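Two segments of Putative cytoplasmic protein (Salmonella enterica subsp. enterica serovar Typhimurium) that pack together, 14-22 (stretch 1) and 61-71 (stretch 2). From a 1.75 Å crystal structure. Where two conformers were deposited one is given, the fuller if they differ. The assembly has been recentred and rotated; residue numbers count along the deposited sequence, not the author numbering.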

ATOM      1  N   LEU A  14      10.916   5.902  15.956  1.00 30.85           N
ATOM      2  CA  LEU A  14      11.697   4.779  15.458  1.00 31.97           C
ATOM      3  C   LEU A  14      12.085   4.983  13.991  1.00 32.58           C
ATOM      4  O   LEU A  14      13.200   4.683  13.601  1.00 36.90           O
ATOM      5  CB  LEU A  14      10.953   3.462  15.686  1.00 30.72           C
ATOM      6  CG  LEU A  14      10.642   3.141  17.157  1.00 30.99           C
ATOM      7  CD1 LEU A  14       9.608   2.032  17.245  1.00 31.57           C
ATOM      8  CD2 LEU A  14      11.904   2.786  17.929  1.00 38.97           C
ATOM      9  N   VAL A  15      11.192   5.548  13.189  1.00 32.78           N
ATOM     10  CA  VAL A  15      11.507   5.813  11.787  1.00 34.26           C
ATOM     11  C   VAL A  15      12.644   6.838  11.702  1.00 41.26           C
ATOM     12  O   VAL A  15      13.608   6.617  10.961  1.00 48.60           O
ATOM     13  CB  VAL A  15      10.268   6.229  10.978  1.00 37.38           C
ATOM     14  CG1 VAL A  15      10.674   6.747   9.599  1.00 43.14           C
ATOM     15  CG2 VAL A  15       9.316   5.053  10.823  1.00 34.47           C
ATOM     16  N   LYS A  16      12.557   7.914  12.494  1.00 42.71           N
ATOM     17  CA  LYS A  16      13.660   8.899  12.624  1.00 49.24           C
ATOM     18  C   LYS A  16      14.968   8.222  13.004  1.00 44.03           C
ATOM     19  O   LYS A  16      16.038   8.640  12.583  1.00 49.26           O
ATOM     20  CB  LYS A  16      13.367   9.949  13.697  1.00 48.22           C
ATOM     21  CG  LYS A  16      12.376  11.009  13.283  1.00 50.25           C
ATOM     22  CD  LYS A  16      12.167  12.003  14.403  1.00 55.18           C
ATOM     23  CE  LYS A  16      11.090  12.982  13.997  1.00 51.71           C
ATOM     24  NZ  LYS A  16      10.743  13.832  15.139  1.00 53.37           N
ATOM     25  N   LYS A  17      14.867   7.192  13.822  1.00 50.22           N
ATOM     26  CA  LYS A  17      16.031   6.501  14.319  1.00 44.03           C
ATOM     27  C   LYS A  17      16.747   5.676  13.267  1.00 45.47           C
ATOM     28  O   LYS A  17      17.954   5.663  13.261  1.00 48.68           O
ATOM     29  CB  LYS A  17      15.673   5.634  15.522  1.00 47.27           C
ATOM     30  CG  LYS A  17      16.863   4.931  16.132  1.00 58.53           C
ATOM     31  CD  LYS A  17      16.505   4.295  17.464  1.00 54.16           C
ATOM     32  CE  LYS A  17      17.716   3.581  18.050  1.00 58.57           C
ATOM     33  NZ  LYS A  17      17.835   3.856  19.501  1.00 67.93           N
ATOM     34  N   VAL A  18      16.020   5.009  12.380  1.00 41.06           N
ATOM     35  CA  VAL A  18      16.641   4.133  11.365  1.00 36.65           C
ATOM     36  C   VAL A  18      16.878   4.795   9.996  1.00 32.32           C
ATOM     37  O   VAL A  18      17.565   4.226   9.146  1.00 37.36           O
ATOM     38  CB  VAL A  18      15.800   2.845  11.115  1.00 33.68           C
ATOM     39  CG1 VAL A  18      15.611   2.035  12.395  1.00 36.05           C
ATOM     40  CG2 VAL A  18      14.452   3.173  10.489  1.00 34.55           C
ATOM     41  N   ASN A  19      16.298   5.967   9.772  1.00 31.50           N
ATOM     42  CA  ASN A  19      16.264   6.578   8.448  1.00 30.83           C
ATOM     43  C   ASN A  19      17.668   6.696   7.855  1.00 30.84           C
ATOM     44  O   ASN A  19      18.558   7.276   8.449  1.00 30.51           O
ATOM     45  CB  ASN A  19      15.614   7.944   8.530  1.00 32.61           C
ATOM     46  CG  ASN A  19      15.363   8.589   7.169  1.00 27.34           C
ATOM     47  OD1 ASN A  19      15.552   8.006   6.105  1.00 29.40           O
ATOM     48  ND2 ASN A  19      14.892   9.808   7.225  1.00 34.28           N
ATOM     49  N   ARG A  20      17.840   6.144   6.667  1.00 32.74           N
ATOM     50  CA  ARG A  20      19.122   6.125   5.997  1.00 30.96           C
ATOM     51  C   ARG A  20      19.255   7.294   5.013  1.00 34.34           C
ATOM     52  O   ARG A  20      20.322   7.503   4.431  1.00 35.25           O
ATOM     53  CB  ARG A  20      19.299   4.783   5.293  1.00 37.22           C
ATOM     54  CG  ARG A  20      19.455   3.589   6.241  1.00 37.41           C
ATOM     55  CD  ARG A  20      20.823   3.566   6.850  1.00 47.11           C
ATOM     56  NE  ARG A  20      21.835   3.621   5.802  1.00 44.93           N
ATOM     57  CZ  ARG A  20      22.396   2.567   5.217  1.00 45.44           C
ATOM     58  NH1 ARG A  20      22.068   1.330   5.574  1.00 43.08           N
ATOM     59  NH2 ARG A  20      23.303   2.761   4.259  1.00 47.00           N
ATOM     60  N   ASN A  21      18.179   8.052   4.836  1.00 31.90           N
ATOM     61  CA  ASN A  21      18.194   9.205   3.952  1.00 32.75           C
ATOM     62  C   ASN A  21      18.917  10.351   4.604  1.00 34.79           C
ATOM     63  O   ASN A  21      18.506  10.840   5.648  1.00 39.11           O
ATOM     64  CB  ASN A  21      16.777   9.685   3.638  1.00 32.24           C
ATOM     65  CG  ASN A  21      16.774  10.907   2.764  1.00 31.48           C
ATOM     66  OD1 ASN A  21      17.693  11.131   1.981  1.00 33.59           O
ATOM     67  ND2 ASN A  21      15.744  11.698   2.881  1.00 28.90           N
ATOM     68  N   LYS A  22      19.981  10.789   3.948  1.00 37.53           N
ATOM     69  CA  LYS A  22      20.851  11.830   4.463  1.00 42.22           C
ATOM     70  C   LYS A  22      20.280  13.234   4.188  1.00 39.82           C
ATOM     71  O   LYS A  22      20.778  14.215   4.733  1.00 38.17           O
ATOM     72  CB  LYS A  22      22.246  11.712   3.825  1.00 43.52           C
ATOM     73  CG  LYS A  22      22.907  10.343   3.915  1.00 54.69           C
ATOM     74  CD  LYS A  22      23.270   9.956   5.350  1.00 73.15           C
ATOM     75  CE  LYS A  22      24.385   8.917   5.375  1.00 62.59           C
ATOM     76  NZ  LYS A  22      25.538   9.367   4.555  1.00 71.07           N
ATOM     77  N   TYR A  61       7.492  13.985   8.039  1.00 27.76           N
ATOM     78  CA  TYR A  61       8.816  13.800   8.599  1.00 33.50           C
ATOM     79  C   TYR A  61       9.860  13.846   7.470  1.00 32.98           C
ATOM     80  O   TYR A  61      10.801  14.652   7.499  1.00 33.18           O
ATOM     81  CB  TYR A  61       8.902  12.513   9.454  1.00 32.77           C
ATOM     82  CG  TYR A  61      10.334  12.081   9.621  1.00 35.66           C
ATOM     83  CD1 TYR A  61      11.267  12.957  10.154  1.00 34.61           C
ATOM     84  CD2 TYR A  61      10.769  10.840   9.185  1.00 35.87           C
ATOM     85  CE1 TYR A  61      12.598  12.612  10.249  1.00 41.49           C
ATOM     86  CE2 TYR A  61      12.104  10.482   9.272  1.00 37.82           C
ATOM     87  CZ  TYR A  61      13.004  11.378   9.819  1.00 41.02           C
ATOM     88  OH  TYR A  61      14.312  11.065   9.919  1.00 44.13           O
ATOM     89  N   ASP A  62       9.669  13.025   6.449  1.00 29.57           N
ATOM     90  CA  ASP A  62      10.620  12.933   5.367  1.00 30.62           C
ATOM     91  C   ASP A  62       9.986  12.194   4.205  1.00 27.79           C
ATOM     92  O   ASP A  62       9.832  10.961   4.238  1.00 28.68           O
ATOM     93  CB  ASP A  62      11.868  12.207   5.872  1.00 27.73           C
ATOM     94  CG  ASP A  62      12.946  12.055   4.819  1.00 29.85           C
ATOM     95  OD1 ASP A  62      12.829  12.629   3.692  1.00 32.66           O
ATOM     96  OD2 ASP A  62      13.938  11.335   5.134  1.00 31.60           O
ATOM     97  N   ARG A  63       9.671  12.935   3.145  1.00 29.98           N
ATOM     98  CA  ARG A  63       9.020  12.340   1.989  1.00 26.81           C
ATOM     99  C   ARG A  63       9.958  11.387   1.254  1.00 29.28           C
ATOM    100  O   ARG A  63       9.505  10.635   0.376  1.00 29.39           O
ATOM    101  CB  ARG A  63       8.485  13.421   1.051  1.00 26.67           C
ATOM    102  CG  ARG A  63       9.498  13.952   0.094  1.00 33.25           C
ATOM    103  CD  ARG A  63       8.977  15.179  -0.643  1.00 34.68           C
ATOM    104  NE  ARG A  63       8.898  16.337   0.233  1.00 40.85           N
ATOM    105  CZ  ARG A  63       8.459  17.521  -0.173  1.00 40.80           C
ATOM    106  NH1 ARG A  63       8.069  17.685  -1.428  1.00 45.97           N
ATOM    107  NH2 ARG A  63       8.416  18.536   0.661  1.00 38.43           N
ATOM    108  N   ASP A  64      11.248  11.428   1.611  1.00 28.55           N
ATOM    109  CA  ASP A  64      12.284  10.647   0.949  1.00 31.78           C
ATOM    110  C   ASP A  64      12.958   9.635   1.910  1.00 32.58           C
ATOM    111  O   ASP A  64      14.082   9.172   1.672  1.00 29.81           O
ATOM    112  CB  ASP A  64      13.331  11.604   0.346  1.00 32.32           C
ATOM    113  CG  ASP A  64      12.786  12.422  -0.828  1.00 36.15           C
ATOM    114  OD1 ASP A  64      11.966  11.871  -1.610  1.00 39.29           O
ATOM    115  OD2 ASP A  64      13.200  13.611  -0.991  1.00 37.84           O
ATOM    116  N   LEU A  65      12.262   9.269   2.975  1.00 28.59           N
ATOM    117  CA  LEU A  65      12.821   8.355   3.979  1.00 30.06           C
ATOM    118  C   LEU A  65      13.216   7.026   3.369  1.00 26.19           C
ATOM    119  O   LEU A  65      12.648   6.592   2.371  1.00 26.91           O
ATOM    120  CB  LEU A  65      11.856   8.177   5.154  1.00 31.11           C
ATOM    121  CG  LEU A  65      10.587   7.406   4.881  1.00 29.08           C
ATOM    122  CD1 LEU A  65      10.801   5.918   5.183  1.00 29.37           C
ATOM    123  CD2 LEU A  65       9.463   7.941   5.749  1.00 32.79           C
ATOM    124  N   LEU A  66      14.245   6.438   3.965  1.00 28.69           N
ATOM    125  CA  LEU A  66      14.794   5.148   3.595  1.00 24.54           C
ATOM    126  C   LEU A  66      14.819   4.310   4.868  1.00 25.29           C
ATOM    127  O   LEU A  66      15.319   4.759   5.895  1.00 31.45           O
ATOM    128  CB  LEU A  66      16.223   5.316   3.038  1.00 26.09           C
ATOM    129  CG  LEU A  66      16.372   5.992   1.677  1.00 28.50           C
ATOM    130  CD1 LEU A  66      17.817   6.263   1.269  1.00 30.22           C
ATOM    131  CD2 LEU A  66      15.698   5.117   0.626  1.00 27.42           C
ATOM    132  N   SER A  67      14.266   3.099   4.806  1.00 25.27           N
ATOM    133  CA  SER A  67      14.203   2.245   5.957  1.00 24.50           C
ATOM    134  C   SER A  67      15.582   1.760   6.367  1.00 27.98           C
ATOM    135  O   SER A  67      16.583   2.051   5.703  1.00 28.75           O
ATOM    136  CB  SER A  67      13.346   1.015   5.665  1.00 24.45           C
ATOM    137  OG  SER A  67      13.990   0.169   4.732  1.00 27.58           O
ATOM    138  N   ASN A  68      15.603   1.019   7.476  1.00 29.60           N
ATOM    139  CA  ASN A  68      16.774   0.242   7.887  1.00 31.40           C
ATOM    140  C   ASN A  68      17.329  -0.692   6.800  1.00 32.76           C
ATOM    141  O   ASN A  68      18.483  -1.121   6.887  1.00 35.42           O
ATOM    142  CB  ASN A  68      16.508  -0.557   9.179  1.00 33.70           C
ATOM    143  CG  ASN A  68      15.195  -1.340   9.150  1.00 29.54           C
ATOM    144  OD1 ASN A  68      14.153  -0.766   8.941  1.00 29.59           O
ATOM    145  ND2 ASN A  68      15.246  -2.642   9.402  1.00 29.78           N
ATOM    146  N   TYR A  69      16.519  -1.010   5.792  1.00 27.97           N
ATOM    147  CA  TYR A  69      16.963  -1.747   4.610  1.00 30.24           C
ATOM    148  C   TYR A  69      17.635  -0.876   3.540  1.00 30.04           C
ATOM    149  O   TYR A  69      18.047  -1.388   2.507  1.00 30.64           O
ATOM    150  CB  TYR A  69      15.762  -2.455   3.965  1.00 30.70           C
ATOM    151  CG  TYR A  69      15.294  -3.682   4.695  1.00 30.23           C
ATOM    152  CD1 TYR A  69      14.451  -3.578   5.807  1.00 30.68           C
ATOM    153  CD2 TYR A  69      15.672  -4.962   4.264  1.00 32.31           C
ATOM    154  CE1 TYR A  69      14.013  -4.700   6.468  1.00 29.87           C
ATOM    155  CE2 TYR A  69      15.220  -6.086   4.923  1.00 36.07           C
ATOM    156  CZ  TYR A  69      14.391  -5.937   6.015  1.00 34.62           C
ATOM    157  OH  TYR A  69      13.934  -7.026   6.671  1.00 37.36           O
ATOM    158  N   ASN A  70      17.763   0.418   3.813  1.00 30.44           N
ATOM    159  CA  ASN A  70      18.269   1.398   2.873  1.00 32.10           C
ATOM    160  C   ASN A  70      17.456   1.429   1.580  1.00 26.44           C
ATOM    161  O   ASN A  70      18.021   1.548   0.501  1.00 28.10           O
ATOM    162  CB  ASN A  70      19.746   1.151   2.585  1.00 35.36           C
ATOM    163  CG  ASN A  70      20.429   2.353   2.031  1.00 37.56           C
ATOM    164  OD1 ASN A  70      20.043   3.500   2.312  1.00 41.76           O
ATOM    165  ND2 ASN A  70      21.455   2.117   1.219  1.00 39.37           N
HETATM  166  N   MSE A  71      16.139   1.310   1.706  0.50 26.63           N
HETATM  167  CA  MSE A  71      15.223   1.298   0.555  0.50 27.08           C
HETATM  168  C   MSE A  71      14.024   2.143   0.895  0.50 26.39           C
HETATM  169  O   MSE A  71      13.641   2.238   2.061  0.50 25.34           O
HETATM  170  CB  MSE A  71      14.776  -0.143   0.248  0.50 23.89           C
HETATM  171  CG  MSE A  71      15.967  -1.072   0.089  0.50 24.16           C
HETATM  172 SE   MSE A  71      15.407  -2.901  -0.343  0.50 23.99          SE
HETATM  173  CE  MSE A  71      14.364  -2.533  -1.950  0.50 19.06           C
TER
HETATM  174  O   HOH W   1      20.395   0.484   7.811  1.00 41.94           O

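The contact is built around Asn-19, the first residue after the helix of stretch 1 to leave helical phi/psi (-54/125). Its chi1 of -172° (t) matters because the CA-to-CB bond points only sideways to stretch 2; the trans rotamer carries the amide nearer, and chi2 of 7° sets both of its ends to use. Asn-19 ND2 donates to Tyr-61 OH at 3.0 Å (N-H...O angle 175°) and to Asp-62 OD2 at 2.8 Å (165°), so both amide hydrogens are spent. Asn-19 OD1 accepts from Leu-66 N at 3.0 Å, again at 175°, and from Asn-21 N within its own stretch at 2.9 Å (160°). A primary amide suits this place because it offers two donors and an acceptor in one plane.

Backbone atoms reinforce the junction. Arg-20 N donates to Leu-66 O at 3.0 Å (162°), and Asn-19 CA makes a CA-H...O contact with the same Leu-66 O at 3.3 Å, with 153° at the hydrogen. The CA atoms of Arg-20 and Leu-66 lie 5.0 Å apart. Leu-66 uses both its N and its O across the contact, the N to the side chain of Asn-19 and the O to the main chain of Arg-20.

Asn-21 supplies the second amide. Its CA-to-CB bond points toward stretch 2, and chi1 of 178° (t) extends Asn-21 ND2 to Asp-62, where it donates to Asp-62 OD2 at 2.9 Å (163°) and weakly to Asp-62 OD1 at 3.2 Å (126°). Asp-62 OD2 thus receives both asparagines, a role for which a carboxylate oxygen is well equipped. Asp-62 is itself trans (chi1 -180°, chi2 7°), and Asp-62 OD1 also accepts from Asp-64 N at 2.9 Å (151°), tying the carboxylate to the type I turn from Asp-62 to Leu-65.

Tyr-61 combines polar and apolar contact. With chi1 of 160° (t) its ring reaches stretch 1, bringing its hydroxyl to Asn-19 while Lys-16 CG lies over one face, 3.7 Å from the centroid of the Tyr-61 ring and 23° off the ring normal. The m rotamer of Lys-16 (chi1 -76°) and trans angles beyond it keep the chain extended, so methylene carbon rather than ammonium covers the ring. Buried Val-15 is t at 169°; Val-15 CG1 meets Tyr-61 CE2 at 4.0 Å and Leu-65 CD2 at 4.2 Å, a small apolar patch beside the hydrogen bonds.

At the other end, Arg-20 is folded, with chi1 to chi3 all m (-68°, -75°, -53°). This exposed side chain bends so that Asn-70 ND2 sits over one face of the guanidinium, and Arg-20 NH1 donates to the oxygen of water 1 at 2.9 Å, which in turn donates to Asn-68 O at 2.7 Å. Nearby, Val-18 CG2 approaches Asn-68 N at 3.9 Å; that nitrogen is buried by the contact without a partner in the model. Altogether 670 Å² is buried, both sides summed.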